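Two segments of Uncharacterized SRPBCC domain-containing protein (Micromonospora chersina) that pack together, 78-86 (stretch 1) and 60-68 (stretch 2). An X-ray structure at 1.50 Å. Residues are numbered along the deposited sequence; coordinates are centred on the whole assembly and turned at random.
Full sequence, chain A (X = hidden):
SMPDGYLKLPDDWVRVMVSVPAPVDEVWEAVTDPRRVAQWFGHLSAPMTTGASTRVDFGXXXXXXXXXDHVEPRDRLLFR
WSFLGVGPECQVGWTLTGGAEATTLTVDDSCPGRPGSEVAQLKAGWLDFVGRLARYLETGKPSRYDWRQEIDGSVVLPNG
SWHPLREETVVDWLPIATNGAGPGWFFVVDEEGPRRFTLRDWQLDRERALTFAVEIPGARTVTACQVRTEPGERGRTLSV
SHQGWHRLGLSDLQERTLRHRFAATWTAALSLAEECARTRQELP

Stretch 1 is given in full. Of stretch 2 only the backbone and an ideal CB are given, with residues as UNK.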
# COMPACT_ATOMS: atom_id res chain seq x y z
N LEU A 78 14.05 13.74 3.85
CA LEU A 78 13.26 13.42 5.03
C LEU A 78 11.82 13.83 4.76
O LEU A 78 11.56 15.00 4.47
CB LEU A 78 13.80 14.13 6.26
CG LEU A 78 15.27 13.85 6.52
CD1 LEU A 78 15.77 14.68 7.68
CD2 LEU A 78 15.48 12.38 6.80
N PHE A 79 10.91 12.88 4.91
CA PHE A 79 9.51 13.13 4.60
C PHE A 79 8.61 12.20 5.41
O PHE A 79 9.06 11.23 6.03
CB PHE A 79 9.24 12.98 3.09
CG PHE A 79 9.69 11.67 2.49
CD1 PHE A 79 10.98 11.51 2.02
CD2 PHE A 79 8.80 10.62 2.34
CE1 PHE A 79 11.38 10.31 1.45
CE2 PHE A 79 9.21 9.42 1.77
CZ PHE A 79 10.49 9.27 1.33
N ARG A 80 7.33 12.55 5.42
CA ARG A 80 6.29 11.77 6.07
C ARG A 80 5.29 11.34 5.00
O ARG A 80 5.05 12.07 4.04
CB ARG A 80 5.60 12.60 7.14
CG ARG A 80 6.50 12.88 8.33
CD ARG A 80 5.97 14.01 9.17
NE ARG A 80 6.14 15.30 8.52
CZ ARG A 80 5.16 16.08 8.07
NH1 ARG A 80 3.89 15.73 8.21
NH2 ARG A 80 5.46 17.25 7.52
N TRP A 81 4.72 10.15 5.15
CA TRP A 81 3.72 9.77 4.16
C TRP A 81 2.64 8.88 4.76
O TRP A 81 2.77 8.35 5.86
CB TRP A 81 4.40 9.13 2.94
CG TRP A 81 4.99 7.75 3.03
CD1 TRP A 81 4.89 6.84 4.04
CD2 TRP A 81 5.77 7.13 2.01
NE1 TRP A 81 5.58 5.69 3.72
CE2 TRP A 81 6.12 5.84 2.47
CE3 TRP A 81 6.21 7.53 0.74
CZ2 TRP A 81 6.88 4.96 1.70
CZ3 TRP A 81 6.97 6.66 -0.02
CH2 TRP A 81 7.29 5.38 0.46
N SER A 82 1.56 8.74 3.99
CA SER A 82 0.35 8.03 4.39
C SER A 82 -0.08 7.15 3.24
O SER A 82 -0.43 7.66 2.16
CB SER A 82 -0.76 9.02 4.75
OG SER A 82 -2.00 8.37 4.94
N PHE A 83 -0.09 5.83 3.46
CA PHE A 83 -0.43 4.90 2.38
C PHE A 83 -1.90 5.00 2.03
O PHE A 83 -2.78 4.93 2.89
CB PHE A 83 -0.08 3.47 2.78
CG PHE A 83 -0.21 2.47 1.67
CD1 PHE A 83 0.37 2.70 0.44
CD2 PHE A 83 -0.88 1.29 1.88
CE1 PHE A 83 0.24 1.77 -0.58
CE2 PHE A 83 -1.01 0.36 0.86
CZ PHE A 83 -0.43 0.59 -0.34
N LEU A 84 -2.17 5.14 0.74
CA LEU A 84 -3.52 5.30 0.19
C LEU A 84 -4.22 6.54 0.75
O LEU A 84 -5.44 6.66 0.65
CB LEU A 84 -4.38 4.05 0.43
CG LEU A 84 -3.77 2.73 -0.04
CD1 LEU A 84 -4.67 1.58 0.42
CD2 LEU A 84 -3.59 2.72 -1.53
N GLY A 85 -3.45 7.45 1.36
CA GLY A 85 -4.01 8.63 1.96
C GLY A 85 -4.74 8.41 3.27
O GLY A 85 -5.20 9.38 3.87
N VAL A 86 -4.85 7.16 3.72
CA VAL A 86 -5.60 6.84 4.93
C VAL A 86 -4.74 6.18 5.99
O VAL A 86 -5.14 6.16 7.16
CB VAL A 86 -6.82 5.96 4.61
CG1 VAL A 86 -7.67 6.63 3.58
CG2 VAL A 86 -6.39 4.56 4.14
N UNK A 60 -1.12 1.19 -10.18
CA UNK A 60 -1.94 0.01 -9.97
C UNK A 60 -3.04 0.24 -8.94
O UNK A 60 -3.65 -0.74 -8.49
CB UNK A 60 -1.06 -1.16 -9.53
N UNK A 61 -3.31 1.48 -8.57
CA UNK A 61 -4.23 1.80 -7.50
C UNK A 61 -3.54 2.23 -6.22
O UNK A 61 -4.17 2.93 -5.42
CB UNK A 61 -5.13 0.59 -7.22
N UNK A 62 -2.30 1.84 -6.02
CA UNK A 62 -1.56 2.19 -4.81
C UNK A 62 -0.88 3.54 -4.95
O UNK A 62 -0.41 3.93 -6.03
CB UNK A 62 -0.52 1.11 -4.49
N UNK A 63 -0.79 4.26 -3.83
CA UNK A 63 -0.14 5.56 -3.81
C UNK A 63 0.15 5.90 -2.35
O UNK A 63 -0.43 5.30 -1.44
CB UNK A 63 -1.00 6.63 -4.48
N UNK A 64 1.04 6.88 -2.15
CA UNK A 64 1.24 7.53 -0.85
C UNK A 64 1.06 9.03 -1.02
O UNK A 64 1.55 9.62 -1.99
CB UNK A 64 2.62 7.21 -0.28
N UNK A 65 0.36 9.65 -0.07
CA UNK A 65 0.40 11.10 0.09
C UNK A 65 1.62 11.47 0.93
O UNK A 65 1.84 10.87 1.99
CB UNK A 65 -0.89 11.62 0.74
N UNK A 66 2.40 12.46 0.49
CA UNK A 66 3.70 12.78 1.07
C UNK A 66 3.73 14.24 1.52
O UNK A 66 3.28 15.14 0.81
CB UNK A 66 4.82 12.51 0.07
N UNK A 67 4.33 14.46 2.69
CA UNK A 67 4.70 15.80 3.15
C UNK A 67 6.21 15.80 3.37
O UNK A 67 6.72 14.99 4.15
CB UNK A 67 3.95 16.19 4.42
N UNK A 68 6.92 16.69 2.69
CA UNK A 68 8.38 16.68 2.67
C UNK A 68 8.90 17.66 3.71
O UNK A 68 8.53 18.84 3.71
CB UNK A 68 8.91 17.03 1.28

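Position 60 lies beyond the reach of stretch 1, its ideal CB having no neighbour there within 5.5 Å, so the contact sets no preference. It is D60, whose OD1 accepts a hydrogen bond from the backbone N of position 62 (3.0 Å).

At position 61, phi/psi of 105/-24 would jam a CB against the preceding carbonyl O. Only glycine is comfortable, and G61 is found.

Position 62 has its CB sideways, 4.0 Å from CE1 of F83 and 4.6 Å from CD2 of L84. A small or medium side chain would fit. D62 sets OD2 at the edge of the F83 ring, 3.7 Å from CZ.

At position 63 the carbonyl O accepts from N of L84 (2.8 Å), a residue within the type II turn from S82 to G85. The CB points sideways, so a side chain must be long to reach the turn; a large apolar or aromatic one would suit. F63, with chi1 p, brings its ring back over L84, whose CA lies 3.8 Å from the ring centroid in a CH-pi contact.

Position 64 pairs with F83 without backbone hydrogen bonds, and its CB, 3.7 Å from CE3 of W81, lies on the face bearing both aromatic rings. A flat side chain would fill the space between them best. F64 stacks face-to-face on the six-membered ring of W81 (centroids 3.6 Å apart, planes at 12°), while CD1 of F83 approaches its opposite face, 3.5 Å from CZ of F64.

Position 65 exchanges hydrogen bonds with S82, N to O at 3.1 Å and O to N at 2.9 Å. Its CB joins S82 on the other face, 4.5 Å from CA of G85, where small polar residues would suit. D65 brings OD2 to 3.3 Å from CA of G85, and a water donates to both this OD2 (2.7 Å) and O of G85 (3.2 Å).

Position 66 returns to the W81 face, between that residue's CB and the F79 ring: a place for a beta-branched aliphatic. I66 reaches both, CG1 lying 3.9 Å from CB of W81 and CG2 3.8 Å from CD2 of F79.

Position 67 pairs with R80 through two 2.8 Å bonds, N to O and O to N. The nearby guanidinium would welcome an acid or an aliphatic stem. E67 supplies the stem: its CB covers one guanidinium face, 3.6 Å from NH2, while its end leads away.

Position 68 faces F79; a compact apolar residue suits, and V68 places CG2 4.2 Å from CB of F79.

Stretch 2 (60-68) DGDFFDIEV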
# COMPACT_ATOMS: atom_id res chain seq x y z
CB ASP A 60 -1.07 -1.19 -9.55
CG ASP A 60 -0.34 -0.96 -8.25
OD1 ASP A 60 -0.50 0.13 -7.68
OD2 ASP A 60 0.37 -1.89 -7.83
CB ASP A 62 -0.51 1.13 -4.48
CG ASP A 62 -1.09 -0.17 -3.93
OD1 ASP A 62 -2.33 -0.29 -3.77
OD2 ASP A 62 -0.27 -1.06 -3.67
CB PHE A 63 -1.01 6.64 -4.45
CG PHE A 63 -2.27 6.95 -3.70
CD1 PHE A 63 -3.41 6.18 -3.88
CD2 PHE A 63 -2.34 8.04 -2.84
CE1 PHE A 63 -4.58 6.48 -3.21
CE2 PHE A 63 -3.51 8.34 -2.17
CZ PHE A 63 -4.63 7.56 -2.36
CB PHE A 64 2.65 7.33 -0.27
CG PHE A 64 2.99 5.94 0.16
CD1 PHE A 64 3.56 5.06 -0.74
CD2 PHE A 64 2.85 5.54 1.49
CE1 PHE A 64 3.91 3.79 -0.36
CE2 PHE A 64 3.21 4.27 1.88
CZ PHE A 64 3.75 3.39 0.96
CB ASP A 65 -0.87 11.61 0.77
CG ASP A 65 -2.09 11.54 -0.13
OD1 ASP A 65 -1.94 11.56 -1.37
OD2 ASP A 65 -3.22 11.49 0.42
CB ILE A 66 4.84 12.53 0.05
CG1 ILE A 66 4.81 11.08 -0.43
CG2 ILE A 66 6.19 12.89 0.68
CD1 ILE A 66 5.76 10.80 -1.59
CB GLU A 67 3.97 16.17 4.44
CG GLU A 67 2.47 16.31 4.29
CD GLU A 67 2.06 17.63 3.66
OE1 GLU A 67 2.95 18.47 3.39
OE2 GLU A 67 0.85 17.84 3.44
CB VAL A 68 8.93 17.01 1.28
CG1 VAL A 68 10.46 17.10 1.32
CG2 VAL A 68 8.46 15.98 0.24
O HOH W 1 -3.67 12.08 2.97
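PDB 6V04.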